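Local coordinates for CBS domain-containing protein (Pyrococcus horikoshii, PDB 2YZQ) that is of unknown function but binds S-adenosylmethionine and, built of four CBS domains, probably acts as a sensor of that ligand, at residues 9-17 and 35-45. Residues are numbered along the deposited sequence; the frame is centred on the assembly and turned at random.
Sequences QNPVTITLP and FPVVNKEGKLV
Ile14 and Thr15 run parallel to Val37 and Val38 as a short edge strand, held by three backbone hydrogen bonds. The amide of Ile14 gives its hydrogen to the carbonyl of Pro36 (N to O 3.1 Å), approaching almost end-on to the C=O. The carbonyl of Ile14 in turn accepts from Val38 N in a straight bond (168° at the hydrogen), although the donor is tilted from the carbonyl plane; the CA-H of Val37 makes a second, weaker approach to that oxygen. Val38 O is likewise shared, between Leu16 N (3.2 Å) and the CA-H of Thr15. With OG1 anti to its carbonyl carbon (chi1 -61°), Thr15 meets a water, which donates to Asn39 O and so ties the strand to the type I turn beginning there. Asn39 OD1 accepts from Lys43 N (3.0 Å), from above its carbonyl plane, and weakly from Gly42 N, while Asn39 O also accepts from Gly42 N.

On one side of the ladder the Phe35 ring meets Val12 and Ile14 obliquely, both from the same side of its plane, with Val12 CG2 3.3 Å from Phe35 CE1 and Ile14 CD1 3.5 Å from Phe35 CD2. Were Phe35 replaced by an alanine, both aliphatic ends would probably lose the ring they pack on, opening a gap beside the edge strand. Farther along, Leu16 crosses Val37 at about a right angle, CG pressed to 3.4 Å from CG1, unusually tight.

Strand 34-38 is the middle of a three-stranded sheet within a CBS domain, 14-15 on one flank and antiparallel 44-49 on the other, where Phe35 and Val37 touch Ile48. Pro11 and Pro36 rest on Ile106, and Val38 on Pro103, joining this sheet to strand 103-108 of the neighbouring one.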
loop_
_atom_site.group_PDB
_atom_site.type_symbol
_atom_site.label_atom_id
_atom_site.label_comp_id
_atom_site.label_asym_id
_atom_site.label_seq_id
_atom_site.Cartn_x
_atom_site.Cartn_y
_atom_site.Cartn_z
ATOM N N GLN A 9 -13.746 -10.816 7.220
ATOM C CA GLN A 9 -15.153 -10.718 7.587
ATOM C C GLN A 9 -15.432 -10.043 8.924
ATOM O O GLN A 9 -14.556 -9.931 9.775
ATOM C CB GLN A 9 -15.793 -12.106 7.602
ATOM C CG GLN A 9 -15.488 -12.940 6.378
ATOM C CD GLN A 9 -16.554 -13.973 6.112
ATOM O OE1 GLN A 9 -17.509 -13.720 5.377
ATOM N NE2 GLN A 9 -16.412 -15.142 6.726
ATOM N N ASN A 10 -16.672 -9.585 9.073
ATOM C CA ASN A 10 -17.160 -8.955 10.293
ATOM C C ASN A 10 -16.266 -7.862 10.863
ATOM O O ASN A 10 -15.767 -7.968 11.981
ATOM C CB ASN A 10 -17.391 -10.036 11.347
ATOM C CG ASN A 10 -18.264 -11.163 10.832
ATOM O OD1 ASN A 10 -19.436 -10.960 10.521
ATOM N ND2 ASN A 10 -17.691 -12.359 10.730
ATOM N N PRO A 11 -16.063 -6.784 10.101
ATOM C CA PRO A 11 -15.218 -5.689 10.577
ATOM C C PRO A 11 -15.871 -4.926 11.720
ATOM O O PRO A 11 -17.096 -4.794 11.775
ATOM C CB PRO A 11 -15.062 -4.820 9.336
ATOM C CG PRO A 11 -16.392 -4.978 8.673
ATOM C CD PRO A 11 -16.612 -6.477 8.768
ATOM N N VAL A 12 -15.051 -4.437 12.642
ATOM C CA VAL A 12 -15.571 -3.655 13.747
ATOM C C VAL A 12 -15.959 -2.319 13.127
ATOM O O VAL A 12 -15.197 -1.740 12.351
ATOM C CB VAL A 12 -14.505 -3.443 14.843
ATOM C CG1 VAL A 12 -14.321 -4.724 15.639
ATOM C CG2 VAL A 12 -13.186 -3.034 14.214
ATOM N N THR A 13 -17.157 -1.848 13.444
ATOM C CA THR A 13 -17.641 -0.590 12.894
ATOM C C THR A 13 -17.937 0.406 14.000
ATOM O O THR A 13 -17.879 0.077 15.184
ATOM C CB THR A 13 -18.938 -0.799 12.093
ATOM O OG1 THR A 13 -19.974 -1.236 12.979
ATOM C CG2 THR A 13 -18.733 -1.844 11.003
ATOM N N ILE A 14 -18.251 1.632 13.603
ATOM C CA ILE A 14 -18.580 2.674 14.559
ATOM C C ILE A 14 -19.901 3.304 14.153
ATOM O O ILE A 14 -20.074 3.734 13.015
ATOM C CB ILE A 14 -17.493 3.768 14.614
ATOM C CG1 ILE A 14 -16.179 3.166 15.115
ATOM C CG2 ILE A 14 -17.944 4.903 15.523
ATOM C CD1 ILE A 14 -15.064 4.178 15.300
ATOM N N THR A 15 -20.836 3.342 15.093
ATOM C CA THR A 15 -22.147 3.917 14.834
ATOM C C THR A 15 -22.193 5.370 15.281
ATOM O O THR A 15 -21.785 5.700 16.395
ATOM C CB THR A 15 -23.248 3.141 15.581
ATOM O OG1 THR A 15 -23.263 1.781 15.132
ATOM C CG2 THR A 15 -24.611 3.775 15.327
ATOM N N LEU A 16 -22.685 6.233 14.400
ATOM C CA LEU A 16 -22.809 7.652 14.703
ATOM C C LEU A 16 -24.153 7.860 15.393
ATOM O O LEU A 16 -25.103 7.118 15.144
ATOM C CB LEU A 16 -22.761 8.475 13.414
ATOM C CG LEU A 16 -21.516 8.321 12.536
ATOM C CD1 LEU A 16 -21.691 9.122 11.255
ATOM C CD2 LEU A 16 -20.288 8.787 13.305
ATOM N N PRO A 17 -24.255 8.876 16.265
ATOM C CA PRO A 17 -23.200 9.826 16.641
ATOM C C PRO A 17 -22.091 9.190 17.475
ATOM O O PRO A 17 -22.322 8.224 18.201
ATOM C CB PRO A 17 -23.960 10.895 17.428
ATOM C CG PRO A 17 -25.351 10.810 16.878
ATOM C CD PRO A 17 -25.557 9.324 16.785
ATOM N N PHE A 35 -12.117 2.361 10.431
ATOM C CA PHE A 35 -13.350 1.648 10.760
ATOM C C PHE A 35 -14.497 2.060 9.848
ATOM O O PHE A 35 -14.649 3.235 9.523
ATOM C CB PHE A 35 -13.791 1.945 12.198
ATOM C CG PHE A 35 -12.804 1.534 13.247
ATOM C CD1 PHE A 35 -12.441 0.203 13.401
ATOM C CD2 PHE A 35 -12.263 2.481 14.111
ATOM C CE1 PHE A 35 -11.551 -0.183 14.402
ATOM C CE2 PHE A 35 -11.374 2.106 15.115
ATOM C CZ PHE A 35 -11.018 0.771 15.261
ATOM N N PRO A 36 -15.312 1.091 9.403
ATOM C CA PRO A 36 -16.435 1.470 8.541
ATOM C C PRO A 36 -17.422 2.211 9.445
ATOM O O PRO A 36 -17.552 1.873 10.621
ATOM C CB PRO A 36 -16.989 0.124 8.077
ATOM C CG PRO A 36 -15.780 -0.767 8.103
ATOM C CD PRO A 36 -15.115 -0.368 9.400
ATOM N N VAL A 37 -18.097 3.221 8.908
ATOM C CA VAL A 37 -19.060 3.992 9.690
ATOM C C VAL A 37 -20.481 3.679 9.243
ATOM O O VAL A 37 -20.784 3.697 8.051
ATOM C CB VAL A 37 -18.818 5.509 9.538
ATOM C CG1 VAL A 37 -19.822 6.284 10.384
ATOM C CG2 VAL A 37 -17.405 5.851 9.954
ATOM N N VAL A 38 -21.350 3.404 10.210
ATOM C CA VAL A 38 -22.739 3.070 9.920
ATOM C C VAL A 38 -23.728 3.910 10.723
ATOM O O VAL A 38 -23.364 4.535 11.722
ATOM C CB VAL A 38 -23.020 1.586 10.238
ATOM C CG1 VAL A 38 -22.097 0.691 9.415
ATOM C CG2 VAL A 38 -22.823 1.330 11.723
ATOM N N ASN A 39 -24.978 3.923 10.277
ATOM C CA ASN A 39 -26.012 4.664 10.988
ATOM C C ASN A 39 -26.731 3.710 11.938
ATOM O O ASN A 39 -26.335 2.552 12.080
ATOM C CB ASN A 39 -27.009 5.310 10.015
ATOM C CG ASN A 39 -27.651 4.316 9.066
ATOM O OD1 ASN A 39 -27.761 3.128 9.365
ATOM N ND2 ASN A 39 -28.098 4.808 7.917
ATOM N N LYS A 40 -27.783 4.192 12.590
ATOM C CA LYS A 40 -28.517 3.363 13.536
ATOM C C LYS A 40 -28.986 2.049 12.920
ATOM O O LYS A 40 -28.879 0.998 13.548
ATOM C CB LYS A 40 -29.718 4.130 14.100
ATOM C CG LYS A 40 -30.502 3.362 15.157
ATOM C CD LYS A 40 -29.620 2.982 16.339
ATOM C CE LYS A 40 -30.413 2.253 17.419
ATOM N NZ LYS A 40 -31.479 3.110 18.012
ATOM N N GLU A 41 -29.501 2.113 11.696
ATOM C CA GLU A 41 -29.976 0.923 10.992
ATOM C C GLU A 41 -28.821 -0.030 10.689
ATOM O O GLU A 41 -29.034 -1.207 10.415
ATOM C CB GLU A 41 -30.659 1.314 9.680
ATOM C CG GLU A 41 -32.042 1.925 9.830
ATOM C CD GLU A 41 -33.053 0.946 10.396
ATOM O OE1 GLU A 41 -33.144 -0.187 9.875
ATOM O OE2 GLU A 41 -33.759 1.310 11.359
ATOM N N GLY A 42 -27.596 0.486 10.729
ATOM C CA GLY A 42 -26.442 -0.352 10.456
ATOM C C GLY A 42 -25.957 -0.280 9.019
ATOM O O GLY A 42 -25.080 -1.046 8.617
ATOM N N LYS A 43 -26.523 0.634 8.238
ATOM C CA LYS A 43 -26.121 0.787 6.846
ATOM C C LYS A 43 -24.835 1.602 6.761
ATOM O O LYS A 43 -24.611 2.509 7.560
ATOM C CB LYS A 43 -27.221 1.485 6.043
ATOM C CG LYS A 43 -28.553 0.751 6.051
ATOM C CD LYS A 43 -29.540 1.399 5.098
ATOM C CE LYS A 43 -30.879 0.682 5.118
ATOM N NZ LYS A 43 -31.507 0.722 6.466
ATOM N N LEU A 44 -23.992 1.269 5.791
ATOM C CA LEU A 44 -22.729 1.973 5.602
ATOM C C LEU A 44 -22.960 3.417 5.173
ATOM O O LEU A 44 -23.740 3.685 4.258
ATOM C CB LEU A 44 -21.885 1.261 4.543
ATOM C CG LEU A 44 -20.498 1.845 4.251
ATOM C CD1 LEU A 44 -19.570 1.623 5.435
ATOM C CD2 LEU A 44 -19.938 1.189 3.002
ATOM N N VAL A 45 -22.279 4.343 5.838
ATOM C CA VAL A 45 -22.395 5.756 5.506
ATOM C C VAL A 45 -21.019 6.370 5.260
ATOM O O VAL A 45 -20.911 7.547 4.916
ATOM C CB VAL A 45 -23.124 6.549 6.622
ATOM C CG1 VAL A 45 -24.558 6.052 6.750
ATOM C CG2 VAL A 45 -22.394 6.396 7.943
HETATM O O HOH W 1 -25.616 0.576 13.965
#